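Type III effector HopA1 (Pseudomonas syringae pv. tomato str. DC3000, PDB 4RSX) is an effector of a plant-pathogenic bacterium, delivered by type III secretion and probably acting inside host plant cells by a mechanism that remains unclear. Local coordinates at residues 180-183 with 184-188; 50-53 with 54-57; 221-224 with 225-229. All blocks are in the same frame, centred on the assembly; numbering follows the deposited sequence.

The chain, the C-terminal two thirds of the effector, has an alpha/beta fold in which helices pack around a seven-stranded antiparallel sheet. In chain order, contact 2 comes first, within helix 45-58; contact 1 follows in the loop between helix 166-180 and strand 196-199; contact 3 comes last, near the end of helix 215-228. Contacts 2 and 3 lie on opposite sides of the chain's centre, their centres about 43 Å apart. Contact 1 is about 20 Å from contact 2 and about 38 Å from contact 3, centre to centre. Contacts 1 and 2 belong to the part built round the sheet and helix 123-136, contact 3 to a separate helical group, so each is local packing.

Contact 1: 180-183 with 184-188; sequences SGIP and LDAFV
I182 and F187 meet across a tight turn that follows helix 166-180: an ST turn at S180 leads through P183 into the short 3-10 segment 184-186. The I182 branch that does the touching is CG2, which lies 3.8 Å from F187 CE1 and 3.9 Å from A186 CB. A first torsion of -63° sets CG1 beside the backbone N and leaves CG2 on the other flank, opposite that N, where it can serve both neighbours. The isoleucine and phenylalanine side chains cross at about a right angle. P183 adds to the same apolar patch, its CG 3.7 Å from A186 CB; the small methyl of A186 lies beside both I182 CG2 and P183 CG.

The turn is closed by a hydrogen bond from A186 N to P183 O, at 2.8 Å. Its donor stands well above the carbonyl plane, 49° out of it, and so not on a lone pair. Proline suits the entry because its ring fixes phi there.

Beyond this shell, Y122 packs against I182, P183 and A186, and helix 123-136 receives I182 at Q125 and L126, so the turn joins the end of helix 166-180 to helix 123-136 and the loop at Y122. K177 makes a cation-pi contact with the F187 ring. G181 leaves the helix with positive phi, a conformation that favours glycine. Immediately beyond, I182 N donates to S180 OG at 3.1 Å, and this same hydroxyl oxygen lies 4.3 Å from F187 CZ, at the edge of the ring and near its plane.

Contact 2: 50-53 with 54-57; sequences EFLH and TLKA
K56 and H53 stand side by side on helix 45-58, three residues apart and pointing the same way. K56 leaves the helix with CB 3.8 Å from H53 O, and CG passes 3.7 Å from L52 O, so the first part of the chain skirts the carbonyls of the preceding turn. A bend about the CG-CD bond, chi3 -72°, then brings the outer part over the imidazole. There CE makes a CH-pi contact, 4.1 Å from the centroid of the H53 ring, and NZ comes over the same face toward its rim, 3.5 Å from H53 CE1. Lysine suits this place because its long chain can reach outward and back over the ring of H53; the K56 side chain also touches D83 and I86 of helix 82-88.

T54 turns to the helix itself. Its OG1 donates to E50 O at 2.7 Å, and T54 N reaches that oxygen from the opposite face of the carbonyl plane, so two bonds grip one acceptor. This ties the buried hydroxyl to its own helix, while the side chain packs on T124 and R128 of helix 123-136.

Apolar residues occupy the inward side. L55 CD1 lies 3.8 Å from F51 CE2 and 4.1 Å from L52 CD2, and both leucines touch Y97 of strand 96-101. The helix is thus amphipathic, packed against strand 96-101 and helices 82-88 and 123-136. At H53 a lysine ammonium lies over the imidazole face: its charge would probably make protonation of that ring less favourable, although solvent at this exposed site should weaken the effect.

Contact 3: 221-224 with 225-229; sequences EVIS and DALRM
E221 O is gripped twice near the end of helix 215-228: D225 N donates to it at 3.1 Å, and a water donates to it at 2.9 Å. The same water also donates to D225 OD1, so it bridges a backbone carbonyl to the carboxylate one turn later. With CG set beside its own backbone N (chi1 -71°), D225 folds back toward that earlier turn, its CG 3.4 Å from E221 O. OD1 also receives R228 NH1 at 2.8 Å, a salt bridge whose hydrogen bond is weak because the angle is only 127°. The bend at chi3 of R228 lets the long side chain curl back to an acid three residues earlier. OD2 takes a hydrogen bond from N245 of helix 234-245.

Along another side of the helix, I223 and L227 run side by side and point the same way, CG2 of I223 4.1 Å from CD1 of L227, and both pack on I29 of helix 26-35. Branched apolar residues one turn apart present neighbouring methyl groups to I29. I223 also meets F11 and W14 of helix 2-19, while the E221 carboxylate forms salt bridges with R213 and R26.

D225 thus joins water, arginine and asparagine partners at a helix C-terminus, where a negative charge is probably unfavourable on its own; R228 and the donors around the carboxylate would offset that cost.

Contact 1: 180-183 with 184-188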
ATOM      1  N   SER A 180      -8.212  16.813  -2.201  1.00 24.70           N
ATOM      2  CA  SER A 180      -6.752  16.926  -2.255  1.00 22.36           C
ATOM      3  C   SER A 180      -6.281  18.125  -3.074  1.00 27.42           C
ATOM      4  O   SER A 180      -5.172  18.628  -2.866  1.00 25.22           O
ATOM      5  CB  SER A 180      -6.121  15.649  -2.811  1.00 19.72           C
ATOM      6  OG  SER A 180      -6.402  15.494  -4.194  1.00 22.68           O
ATOM      7  N   GLY A 181      -7.113  18.574  -4.012  1.00 26.72           N
ATOM      8  CA  GLY A 181      -6.722  19.648  -4.909  1.00 25.74           C
ATOM      9  C   GLY A 181      -5.775  19.165  -5.998  1.00 30.73           C
ATOM     10  O   GLY A 181      -5.280  19.962  -6.803  1.00 27.25           O
ATOM     11  N   ILE A 182      -5.521  17.859  -6.023  1.00 20.03           N
ATOM     12  CA  ILE A 182      -4.653  17.274  -7.034  1.00 18.47           C
ATOM     13  C   ILE A 182      -5.454  17.035  -8.310  1.00 19.62           C
ATOM     14  O   ILE A 182      -6.535  16.450  -8.264  1.00 20.51           O
ATOM     15  CB  ILE A 182      -4.051  15.955  -6.537  1.00 15.29           C
ATOM     16  CG1 ILE A 182      -3.176  16.201  -5.312  1.00 16.22           C
ATOM     17  CG2 ILE A 182      -3.247  15.265  -7.629  1.00 13.53           C
ATOM     18  CD1 ILE A 182      -2.719  14.923  -4.668  1.00 12.27           C
ATOM     19  N   PRO A 183      -4.926  17.491  -9.461  1.00 22.23           N
ATOM     20  CA  PRO A 183      -5.681  17.311 -10.710  1.00 19.72           C
ATOM     21  C   PRO A 183      -5.869  15.840 -11.046  1.00 20.77           C
ATOM     22  O   PRO A 183      -4.953  15.040 -10.856  1.00 20.06           O
ATOM     23  CB  PRO A 183      -4.800  17.986 -11.770  1.00 23.40           C
ATOM     24  CG  PRO A 183      -3.411  18.095 -11.153  1.00 26.85           C
ATOM     25  CD  PRO A 183      -3.646  18.202  -9.659  1.00 23.51           C
ATOM     26  N   LEU A 184      -7.038  15.494 -11.563  1.00 23.29           N
ATOM     27  CA  LEU A 184      -7.368  14.100 -11.827  1.00 21.03           C
ATOM     28  C   LEU A 184      -6.404  13.419 -12.788  1.00 22.58           C
ATOM     29  O   LEU A 184      -6.149  12.216 -12.672  1.00 21.96           O
ATOM     30  CB  LEU A 184      -8.806  13.988 -12.334  1.00 25.99           C
ATOM     31  CG  LEU A 184      -9.856  14.425 -11.310  1.00 29.10           C
ATOM     32  CD1 LEU A 184     -11.263  14.369 -11.897  1.00 26.71           C
ATOM     33  CD2 LEU A 184      -9.767  13.578 -10.037  1.00 24.42           C
ATOM     34  N   ASP A 185      -5.857  14.187 -13.727  1.00 31.55           N
ATOM     35  CA  ASP A 185      -4.883  13.642 -14.670  1.00 25.36           C
ATOM     36  C   ASP A 185      -3.546  13.314 -13.988  1.00 24.20           C
ATOM     37  O   ASP A 185      -2.713  12.606 -14.557  1.00 25.86           O
ATOM     38  CB  ASP A 185      -4.684  14.579 -15.889  1.00 32.02           C
ATOM     39  CG  ASP A 185      -3.926  15.891 -15.545  1.00 49.91           C
ATOM     40  OD1 ASP A 185      -2.694  15.844 -15.272  1.00 42.33           O
ATOM     41  OD2 ASP A 185      -4.556  16.985 -15.588  1.00 54.92           O
ATOM     42  N   ALA A 186      -3.342  13.813 -12.769  1.00 19.51           N
ATOM     43  CA  ALA A 186      -2.066  13.597 -12.093  1.00 20.79           C
ATOM     44  C   ALA A 186      -2.033  12.295 -11.289  1.00 20.94           C
ATOM     45  O   ALA A 186      -0.980  11.915 -10.754  1.00 16.62           O
ATOM     46  CB  ALA A 186      -1.702  14.794 -11.213  1.00 20.96           C
ATOM     47  N   PHE A 187      -3.180  11.624 -11.186  1.00 16.72           N
ATOM     48  CA  PHE A 187      -3.211  10.285 -10.607  1.00 15.57           C
ATOM     49  C   PHE A 187      -2.654   9.298 -11.627  1.00 19.86           C
ATOM     50  O   PHE A 187      -2.829   9.474 -12.838  1.00 19.47           O
ATOM     51  CB  PHE A 187      -4.630   9.919 -10.165  1.00 14.66           C
ATOM     52  CG  PHE A 187      -5.072  10.654  -8.924  1.00 15.84           C
ATOM     53  CD1 PHE A 187      -5.546  11.959  -9.003  1.00 15.60           C
ATOM     54  CD2 PHE A 187      -4.987  10.050  -7.671  1.00 13.47           C
ATOM     55  CE1 PHE A 187      -5.941  12.651  -7.858  1.00 14.73           C
ATOM     56  CE2 PHE A 187      -5.382  10.730  -6.522  1.00 12.47           C
ATOM     57  CZ  PHE A 187      -5.859  12.038  -6.618  1.00 14.08           C
ATOM     58  N   VAL A 188      -1.952   8.281 -11.141  1.00 15.49           N
ATOM     59  CA  VAL A 188      -1.209   7.378 -12.014  1.00 16.06           C
ATOM     60  C   VAL A 188      -2.016   6.116 -12.314  1.00 20.38           C
ATOM     61  O   VAL A 188      -2.439   5.418 -11.390  1.00 17.60           O
ATOM     62  CB  VAL A 188       0.123   6.979 -11.345  1.00 18.11           C
ATOM     63  CG1 VAL A 188       0.832   5.878 -12.138  1.00 18.40           C
ATOM     64  CG2 VAL A 188       1.026   8.203 -11.192  1.00 13.79           C
TER

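Contact 2: 50-53 with 54-57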
ATOM      1  N   GLU A  50      11.017  20.085  -0.038  1.00 20.43           N
ATOM      2  CA  GLU A  50       9.688  20.596   0.304  1.00 22.81           C
ATOM      3  C   GLU A  50       8.869  19.488   0.987  1.00 21.65           C
ATOM      4  O   GLU A  50       8.106  19.736   1.930  1.00 20.62           O
ATOM      5  CB  GLU A  50       8.977  21.109  -0.966  1.00 22.39           C
ATOM      6  CG  GLU A  50       7.559  21.662  -0.736  1.00 29.83           C
ATOM      7  CD  GLU A  50       6.755  21.824  -2.037  1.00 39.53           C
ATOM      8  OE1 GLU A  50       7.255  21.424  -3.114  1.00 39.66           O
ATOM      9  OE2 GLU A  50       5.613  22.344  -1.985  1.00 45.54           O
ATOM     10  N   PHE A  51       9.054  18.259   0.515  1.00 16.06           N
ATOM     11  CA  PHE A  51       8.355  17.115   1.085  1.00 17.74           C
ATOM     12  C   PHE A  51       8.746  16.919   2.557  1.00 19.10           C
ATOM     13  O   PHE A  51       7.885  16.855   3.439  1.00 18.41           O
ATOM     14  CB  PHE A  51       8.657  15.851   0.269  1.00 16.96           C
ATOM     15  CG  PHE A  51       7.861  14.659   0.697  1.00 16.11           C
ATOM     16  CD1 PHE A  51       6.618  14.402   0.126  1.00 15.47           C
ATOM     17  CD2 PHE A  51       8.334  13.808   1.685  1.00 17.09           C
ATOM     18  CE1 PHE A  51       5.864  13.313   0.531  1.00 16.90           C
ATOM     19  CE2 PHE A  51       7.583  12.706   2.092  1.00 18.10           C
ATOM     20  CZ  PHE A  51       6.346  12.462   1.520  1.00 16.96           C
ATOM     21  N   LEU A  52      10.048  16.838   2.825  1.00 20.71           N
ATOM     22  CA  LEU A  52      10.521  16.694   4.206  1.00 19.10           C
ATOM     23  C   LEU A  52      10.056  17.850   5.084  1.00 19.45           C
ATOM     24  O   LEU A  52       9.632  17.645   6.222  1.00 16.42           O
ATOM     25  CB  LEU A  52      12.044  16.569   4.251  1.00 17.44           C
ATOM     26  CG  LEU A  52      12.562  15.337   3.525  1.00 18.52           C
ATOM     27  CD1 LEU A  52      14.050  15.210   3.701  1.00 22.62           C
ATOM     28  CD2 LEU A  52      11.845  14.094   4.037  1.00 18.12           C
ATOM     29  N   HIS A  53      10.111  19.069   4.555  1.00 25.48           N
ATOM     30  CA  HIS A  53       9.686  20.216   5.354  1.00 29.51           C
ATOM     31  C   HIS A  53       8.195  20.180   5.674  1.00 23.94           C
ATOM     32  O   HIS A  53       7.762  20.700   6.705  1.00 26.53           O
ATOM     33  CB  HIS A  53      10.113  21.547   4.710  1.00 29.24           C
ATOM     34  CG  HIS A  53      11.515  21.942   5.064  1.00 45.71           C
ATOM     35  ND1 HIS A  53      11.819  22.666   6.197  1.00 52.06           N
ATOM     36  CD2 HIS A  53      12.699  21.674   4.457  1.00 47.83           C
ATOM     37  CE1 HIS A  53      13.129  22.844   6.264  1.00 60.43           C
ATOM     38  NE2 HIS A  53      13.685  22.251   5.222  1.00 54.34           N
ATOM     39  N   THR A  54       7.416  19.547   4.805  1.00 18.04           N
ATOM     40  CA  THR A  54       5.976  19.456   5.014  1.00 21.70           C
ATOM     41  C   THR A  54       5.676  18.434   6.093  1.00 20.20           C
ATOM     42  O   THR A  54       4.804  18.655   6.932  1.00 21.08           O
ATOM     43  CB  THR A  54       5.266  19.047   3.725  1.00 22.90           C
ATOM     44  OG1 THR A  54       5.501  20.052   2.733  1.00 26.97           O
ATOM     45  CG2 THR A  54       3.761  18.894   3.958  1.00 21.67           C
ATOM     46  N   LEU A  55       6.398  17.313   6.053  1.00 17.89           N
ATOM     47  CA  LEU A  55       6.305  16.301   7.103  1.00 23.07           C
ATOM     48  C   LEU A  55       6.492  16.963   8.473  1.00 24.26           C
ATOM     49  O   LEU A  55       5.653  16.800   9.364  1.00 20.26           O
ATOM     50  CB  LEU A  55       7.349  15.197   6.898  1.00 19.40           C
ATOM     51  CG  LEU A  55       7.182  14.207   5.739  1.00 21.15           C
ATOM     52  CD1 LEU A  55       8.231  13.089   5.807  1.00 20.01           C
ATOM     53  CD2 LEU A  55       5.775  13.614   5.715  1.00 18.66           C
ATOM     54  N   LYS A  56       7.564  17.744   8.619  1.00 20.22           N
ATOM     55  CA  LYS A  56       7.850  18.420   9.887  1.00 20.83           C
ATOM     56  C   LYS A  56       6.773  19.434  10.242  1.00 21.48           C
ATOM     57  O   LYS A  56       6.414  19.582  11.408  1.00 23.43           O
ATOM     58  CB  LYS A  56       9.222  19.094   9.851  1.00 20.53           C
ATOM     59  CG  LYS A  56      10.388  18.115   9.776  1.00 24.10           C
ATOM     60  CD  LYS A  56      11.736  18.837   9.786  1.00 31.33           C
ATOM     61  CE  LYS A  56      12.009  19.566   8.479  1.00 29.32           C
ATOM     62  NZ  LYS A  56      13.375  20.164   8.429  1.00 36.01           N
ATOM     63  N   ALA A  57       6.251  20.126   9.232  1.00 23.15           N
ATOM     64  CA  ALA A  57       5.163  21.084   9.436  1.00 23.11           C
ATOM     65  C   ALA A  57       3.847  20.400   9.828  1.00 27.00           C
ATOM     66  O   ALA A  57       3.018  20.982  10.537  1.00 25.88           O
ATOM     67  CB  ALA A  57       4.960  21.920   8.189  1.00 20.79           C
TER

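Contact 3: 221-224 with 225-229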
ATOM      1  N   GLU A 221       2.580 -15.987  -1.638  1.00 12.62           N
ATOM      2  CA  GLU A 221       2.612 -17.250  -0.914  1.00 16.09           C
ATOM      3  C   GLU A 221       1.381 -18.109  -1.195  1.00 15.09           C
ATOM      4  O   GLU A 221       1.458 -19.338  -1.184  1.00 17.08           O
ATOM      5  CB  GLU A 221       2.903 -17.014   0.585  1.00 17.70           C
ATOM      6  CG  GLU A 221       4.392 -16.632   0.788  1.00 19.00           C
ATOM      7  CD  GLU A 221       4.742 -16.134   2.189  1.00 26.24           C
ATOM      8  OE1 GLU A 221       5.954 -16.109   2.527  1.00 26.55           O
ATOM      9  OE2 GLU A 221       3.823 -15.757   2.949  1.00 29.51           O
ATOM     10  N   VAL A 222       0.254 -17.462  -1.492  1.00 15.73           N
ATOM     11  CA  VAL A 222      -0.914 -18.174  -2.001  1.00 13.06           C
ATOM     12  C   VAL A 222      -0.530 -18.928  -3.293  1.00 16.07           C
ATOM     13  O   VAL A 222      -0.911 -20.096  -3.495  1.00 14.10           O
ATOM     14  CB  VAL A 222      -2.084 -17.196  -2.287  1.00 13.77           C
ATOM     15  CG1 VAL A 222      -3.199 -17.883  -3.054  1.00  9.60           C
ATOM     16  CG2 VAL A 222      -2.621 -16.601  -0.991  1.00 11.77           C
ATOM     17  N   ILE A 223       0.224 -18.255  -4.160  1.00 10.02           N
ATOM     18  CA  ILE A 223       0.637 -18.845  -5.431  1.00 14.77           C
ATOM     19  C   ILE A 223       1.566 -20.043  -5.211  1.00 12.53           C
ATOM     20  O   ILE A 223       1.409 -21.078  -5.864  1.00 13.67           O
ATOM     21  CB  ILE A 223       1.342 -17.806  -6.334  1.00 17.39           C
ATOM     22  CG1 ILE A 223       0.349 -16.735  -6.797  1.00 11.10           C
ATOM     23  CG2 ILE A 223       1.977 -18.485  -7.552  1.00 12.44           C
ATOM     24  CD1 ILE A 223       1.015 -15.547  -7.472  1.00 10.48           C
ATOM     25  N   SER A 224       2.532 -19.899  -4.301  1.00 14.61           N
ATOM     26  CA  SER A 224       3.422 -21.007  -3.938  1.00 16.60           C
ATOM     27  C   SER A 224       2.624 -22.232  -3.538  1.00 17.04           C
ATOM     28  O   SER A 224       2.914 -23.349  -3.978  1.00 19.47           O
ATOM     29  CB  SER A 224       4.322 -20.628  -2.761  1.00 17.28           C
ATOM     30  OG  SER A 224       5.176 -19.570  -3.117  1.00 26.57           O
ATOM     31  N   ASP A 225       1.632 -22.024  -2.681  1.00 14.00           N
ATOM     32  CA  ASP A 225       0.783 -23.121  -2.246  1.00 18.39           C
ATOM     33  C   ASP A 225       0.096 -23.793  -3.429  1.00 16.22           C
ATOM     34  O   ASP A 225       0.138 -25.014  -3.558  1.00 18.69           O
ATOM     35  CB  ASP A 225      -0.265 -22.638  -1.239  1.00 19.34           C
ATOM     36  CG  ASP A 225       0.341 -22.274   0.105  1.00 24.86           C
ATOM     37  OD1 ASP A 225       1.482 -22.720   0.396  1.00 28.52           O
ATOM     38  OD2 ASP A 225      -0.333 -21.544   0.869  1.00 20.98           O
ATOM     39  N   ALA A 226      -0.531 -22.997  -4.293  1.00 13.54           N
ATOM     40  CA  ALA A 226      -1.213 -23.541  -5.469  1.00 17.73           C
ATOM     41  C   ALA A 226      -0.256 -24.404  -6.297  1.00 16.21           C
ATOM     42  O   ALA A 226      -0.624 -25.486  -6.739  1.00 13.09           O
ATOM     43  CB  ALA A 226      -1.801 -22.416  -6.321  1.00 12.09           C
ATOM     44  N   LEU A 227       0.976 -23.926  -6.470  1.00 14.52           N
ATOM     45  CA  LEU A 227       2.002 -24.664  -7.216  1.00 19.66           C
ATOM     46  C   LEU A 227       2.356 -26.000  -6.556  1.00 24.67           C
ATOM     47  O   LEU A 227       2.753 -26.949  -7.232  1.00 22.53           O
ATOM     48  CB  LEU A 227       3.266 -23.813  -7.368  1.00 15.38           C
ATOM     49  CG  LEU A 227       3.118 -22.607  -8.284  1.00 19.59           C
ATOM     50  CD1 LEU A 227       4.351 -21.705  -8.243  1.00 15.77           C
ATOM     51  CD2 LEU A 227       2.826 -23.079  -9.707  1.00 19.22           C
ATOM     52  N   ARG A 228       2.203 -26.065  -5.235  1.00 29.52           N
ATOM     53  CA  ARG A 228       2.584 -27.248  -4.466  1.00 30.95           C
ATOM     54  C   ARG A 228       1.463 -28.286  -4.484  1.00 31.17           C
ATOM     55  O   ARG A 228       1.715 -29.478  -4.318  1.00 32.53           O
ATOM     56  CB  ARG A 228       2.944 -26.847  -3.027  1.00 35.37           C
ATOM     57  CG  ARG A 228       3.348 -28.000  -2.105  1.00 45.20           C
ATOM     58  CD  ARG A 228       3.478 -27.541  -0.645  1.00 50.45           C
ATOM     59  NE  ARG A 228       4.251 -26.301  -0.539  1.00 55.04           N
ATOM     60  CZ  ARG A 228       3.845 -25.205   0.104  1.00 46.38           C
ATOM     61  NH1 ARG A 228       2.666 -25.186   0.736  1.00 35.65           N
ATOM     62  NH2 ARG A 228       4.628 -24.124   0.119  1.00 41.00           N
ATOM     63  N   MET A 229       0.226 -27.839  -4.707  1.00 27.90           N
ATOM     64  CA  MET A 229      -0.901 -28.770  -4.803  1.00 26.48           C
ATOM     65  C   MET A 229      -0.823 -29.573  -6.108  1.00 25.74           C
ATOM     66  O   MET A 229      -0.119 -29.187  -7.048  1.00 25.74           O
ATOM     67  CB  MET A 229      -2.237 -28.025  -4.730  1.00 25.60           C
ATOM     68  CG  MET A 229      -2.491 -27.247  -3.432  1.00 24.78           C
ATOM     69  SD  MET A 229      -4.034 -26.291  -3.526  1.00 27.06           S
ATOM     70  CE  MET A 229      -4.126 -25.572  -1.868  1.00 21.95           C
TER
HETATM   71  O   HOH W   1       3.108 -20.890   0.657  1.00 26.96           O